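Side-chain contacts in probable uracil-DNA glycosylase (Acanthamoeba polyphaga mimivirus, PDB 5X55), which is probably a uracil-DNA glycosylase, a member of that superfamily, with a central four-stranded parallel beta sheet and surrounding helices: residues 223-226 with 227-230; 210-213 with 214-217. All coordinates share one frame; numbering follows the deposited sequence.

Contact 1. Residues 223-226 with 227-230; sequences NIYT and NLIK
L228 lays its CD1 methyl against side chains three and four residues earlier in the helix. CG2 of I224 is 4.1 Å from this CD1, the two side chains running side by side and pointing the same way. CD1 of Y225 lies 4.3 Å from the same L228 CD1 methyl, which sits at the edge of the ring, near its plane, and not over a face. With CG1 of I224 beside the backbone N (chi1 -65°), CG2 is the branch anti to that N and the one that meets L228. The backbone carries the i to i+4 hydrogen bonds of an alpha helix, in which L228 N donates to I224 O at 2.9 Å and I229 N to Y225 O at the same length. CG1 and CD1 of I229 each lie 3.6 Å from Y225 O. Several polar ends have partners beyond these eight residues: N227 ND2 bonds V348 O, Y225 OH bonds H240 O, and the exposed T226 and K230 bond A222 O through OG1 and N346 O through NZ. Within the fold, I224 and L228 of helix 219-230 pack on both W246 of helix 244-248 and F351 of helix 350-360, and N227 also touches F351, which joins the three helices through one patch of side chains.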
# COMPACT_ATOMS: atom_id res chain seq x y z
N ASN A 223 6.74 14.57 -3.10
CA ASN A 223 7.31 14.41 -4.43
C ASN A 223 6.28 13.84 -5.40
O ASN A 223 6.24 14.23 -6.57
CB ASN A 223 8.56 13.53 -4.37
CG ASN A 223 9.75 14.28 -3.77
OD1 ASN A 223 9.69 15.49 -3.60
ND2 ASN A 223 10.83 13.56 -3.44
N ILE A 224 5.40 12.96 -4.91
CA ILE A 224 4.29 12.50 -5.75
C ILE A 224 3.42 13.68 -6.18
O ILE A 224 3.11 13.85 -7.36
CB ILE A 224 3.48 11.42 -5.02
CG1 ILE A 224 4.33 10.16 -4.81
CG2 ILE A 224 2.19 11.10 -5.78
CD1 ILE A 224 3.83 9.27 -3.68
N TYR A 225 3.01 14.51 -5.21
CA TYR A 225 2.24 15.72 -5.52
C TYR A 225 2.97 16.60 -6.54
O TYR A 225 2.36 17.10 -7.49
CB TYR A 225 1.99 16.54 -4.25
CG TYR A 225 1.01 15.97 -3.25
CD1 TYR A 225 0.01 15.08 -3.63
CD2 TYR A 225 1.08 16.35 -1.92
CE1 TYR A 225 -0.89 14.59 -2.70
CE2 TYR A 225 0.18 15.87 -0.98
CZ TYR A 225 -0.79 14.99 -1.37
OH TYR A 225 -1.65 14.53 -0.41
N THR A 226 4.27 16.82 -6.34
CA THR A 226 5.06 17.60 -7.29
C THR A 226 4.93 17.03 -8.70
O THR A 226 4.79 17.77 -9.67
CB THR A 226 6.53 17.65 -6.84
OG1 THR A 226 6.64 18.39 -5.62
CG2 THR A 226 7.45 18.30 -7.90
N ASN A 227 4.99 15.70 -8.83
CA ASN A 227 4.82 15.05 -10.13
C ASN A 227 3.43 15.30 -10.69
O ASN A 227 3.27 15.58 -11.89
CB ASN A 227 5.11 13.55 -10.00
CG ASN A 227 5.06 12.83 -11.33
OD1 ASN A 227 4.00 12.40 -11.79
ND2 ASN A 227 6.22 12.70 -11.97
N LEU A 228 2.39 15.19 -9.86
CA LEU A 228 1.03 15.47 -10.35
C LEU A 228 0.91 16.90 -10.87
O LEU A 228 0.29 17.14 -11.91
CB LEU A 228 -0.00 15.21 -9.26
CG LEU A 228 -0.28 13.72 -8.98
CD1 LEU A 228 -0.65 13.51 -7.53
CD2 LEU A 228 -1.40 13.23 -9.90
N ILE A 229 1.51 17.86 -10.15
CA ILE A 229 1.49 19.26 -10.59
C ILE A 229 2.22 19.42 -11.92
O ILE A 229 1.71 20.05 -12.86
CB ILE A 229 2.08 20.16 -9.48
CG1 ILE A 229 1.06 20.33 -8.34
CG2 ILE A 229 2.44 21.54 -10.03
CD1 ILE A 229 1.68 20.55 -6.99
N LYS A 230 3.40 18.81 -12.04
CA LYS A 230 4.22 18.93 -13.24
C LYS A 230 3.49 18.45 -14.50
O LYS A 230 3.68 19.02 -15.59
CB LYS A 230 5.51 18.14 -13.05
CG LYS A 230 6.38 18.03 -14.28
CD LYS A 230 7.75 17.46 -13.91
CE LYS A 230 8.46 16.97 -15.16
NZ LYS A 230 9.87 16.59 -14.89

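Contact 2. Residues 210-213 with 214-217; sequences SVPL and NCPV
The chain reverses through a type II beta turn from P212 to C215, with L213 and N214 at its two central positions and N214 in the left-handed conformation (phi 62°, psi 29°) that the third residue of such a turn adopts. The closing bond is weak: C215 N donates to P212 O over 3.4 Å at an angle of only 132°. Water 1 donates to P212 O at 2.8 Å and to C215 O at 3.0 Å, linking the two carbonyls. C215 carries the side-chain contact. Its SG lies alongside the P212 ring, 3.8 Å from CD and close to CB and CG as well, a position reached with SG anti to the carbonyl carbon of C215 and beside its backbone N. CG2 of V211 also approaches C215, 4.2 Å from its CB, and lies 3.7 Å from P216 O; this methyl is the branch set between the backbone N and the carbonyl carbon of V211. N214 ND2 is hydrogen-bonded to OD1 of D105, while the backbone of L213 pairs with I104 and A106. Chemically, then, a poorly aligned backbone bond is supplemented by a water and by contacts of the C215 sulfur with the P212 ring and of a V211 methyl with C215 CB, so the turn probably relies on more than its weak direct bond.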
# COMPACT_ATOMS: atom_id res chain seq x y z
N SER A 210 0.06 7.12 2.29
CA SER A 210 -0.89 8.02 2.92
C SER A 210 -0.63 8.18 4.42
O SER A 210 -0.10 7.28 5.09
CB SER A 210 -2.32 7.51 2.69
OG SER A 210 -3.25 8.37 3.31
N VAL A 211 -1.01 9.35 4.95
CA VAL A 211 -0.97 9.64 6.39
C VAL A 211 -2.27 10.34 6.79
O VAL A 211 -2.94 10.97 5.96
CB VAL A 211 0.24 10.53 6.77
CG1 VAL A 211 1.56 9.78 6.57
CG2 VAL A 211 0.23 11.86 6.02
N PRO A 212 -2.63 10.26 8.08
CA PRO A 212 -3.84 10.95 8.55
C PRO A 212 -3.78 12.44 8.31
O PRO A 212 -2.71 13.04 8.19
CB PRO A 212 -3.87 10.64 10.06
CG PRO A 212 -3.10 9.37 10.19
CD PRO A 212 -2.00 9.49 9.16
N LEU A 213 -4.97 13.04 8.26
CA LEU A 213 -5.10 14.49 8.26
C LEU A 213 -4.41 15.08 9.49
O LEU A 213 -4.35 14.45 10.55
CB LEU A 213 -6.57 14.90 8.26
CG LEU A 213 -7.40 14.45 7.06
CD1 LEU A 213 -8.88 14.62 7.36
CD2 LEU A 213 -7.02 15.23 5.82
N ASN A 214 -3.91 16.31 9.35
CA ASN A 214 -3.22 17.02 10.43
C ASN A 214 -1.96 16.30 10.89
O ASN A 214 -1.58 16.38 12.06
CB ASN A 214 -4.16 17.27 11.62
CG ASN A 214 -5.27 18.23 11.28
OD1 ASN A 214 -5.04 19.28 10.67
ND2 ASN A 214 -6.50 17.89 11.68
N CYS A 215 -1.32 15.56 9.99
CA CYS A 215 0.04 15.05 10.10
C CYS A 215 0.92 15.75 9.08
O CYS A 215 0.42 16.25 8.06
CB CYS A 215 0.13 13.53 9.85
SG CYS A 215 -0.62 12.45 11.09
N PRO A 216 2.22 15.80 9.30
CA PRO A 216 3.11 16.31 8.25
C PRO A 216 3.02 15.44 7.00
O PRO A 216 2.85 14.23 7.08
CB PRO A 216 4.50 16.25 8.89
CG PRO A 216 4.23 16.29 10.38
CD PRO A 216 2.93 15.56 10.57
N VAL A 217 3.11 16.08 5.83
CA VAL A 217 3.20 15.34 4.57
C VAL A 217 4.60 14.74 4.44
O VAL A 217 5.58 15.49 4.46
CB VAL A 217 2.89 16.26 3.37
CG1 VAL A 217 3.14 15.52 2.04
CG2 VAL A 217 1.46 16.83 3.46
O HOH W 1 -1.99 15.18 6.58

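How the contacts relate
Contact 2 comes first along the chain, in the long loop between strand 185-189 and helix 219-230, and contact 1 follows on that helix; residue 217, the last of contact 2, stands two positions before the helix begins. Their centres lie about 17 Å apart, yet they touch, V217 CG1 packing against Y225 CE2 at 4.2 Å, which ties the loop back on the helix it leads into. Both belong to the part of the chain that is recognisably uracil-DNA glycosylase in sequence. Together they form part of the connection leading out of strand 185-189, an inner strand of the parallel sheet.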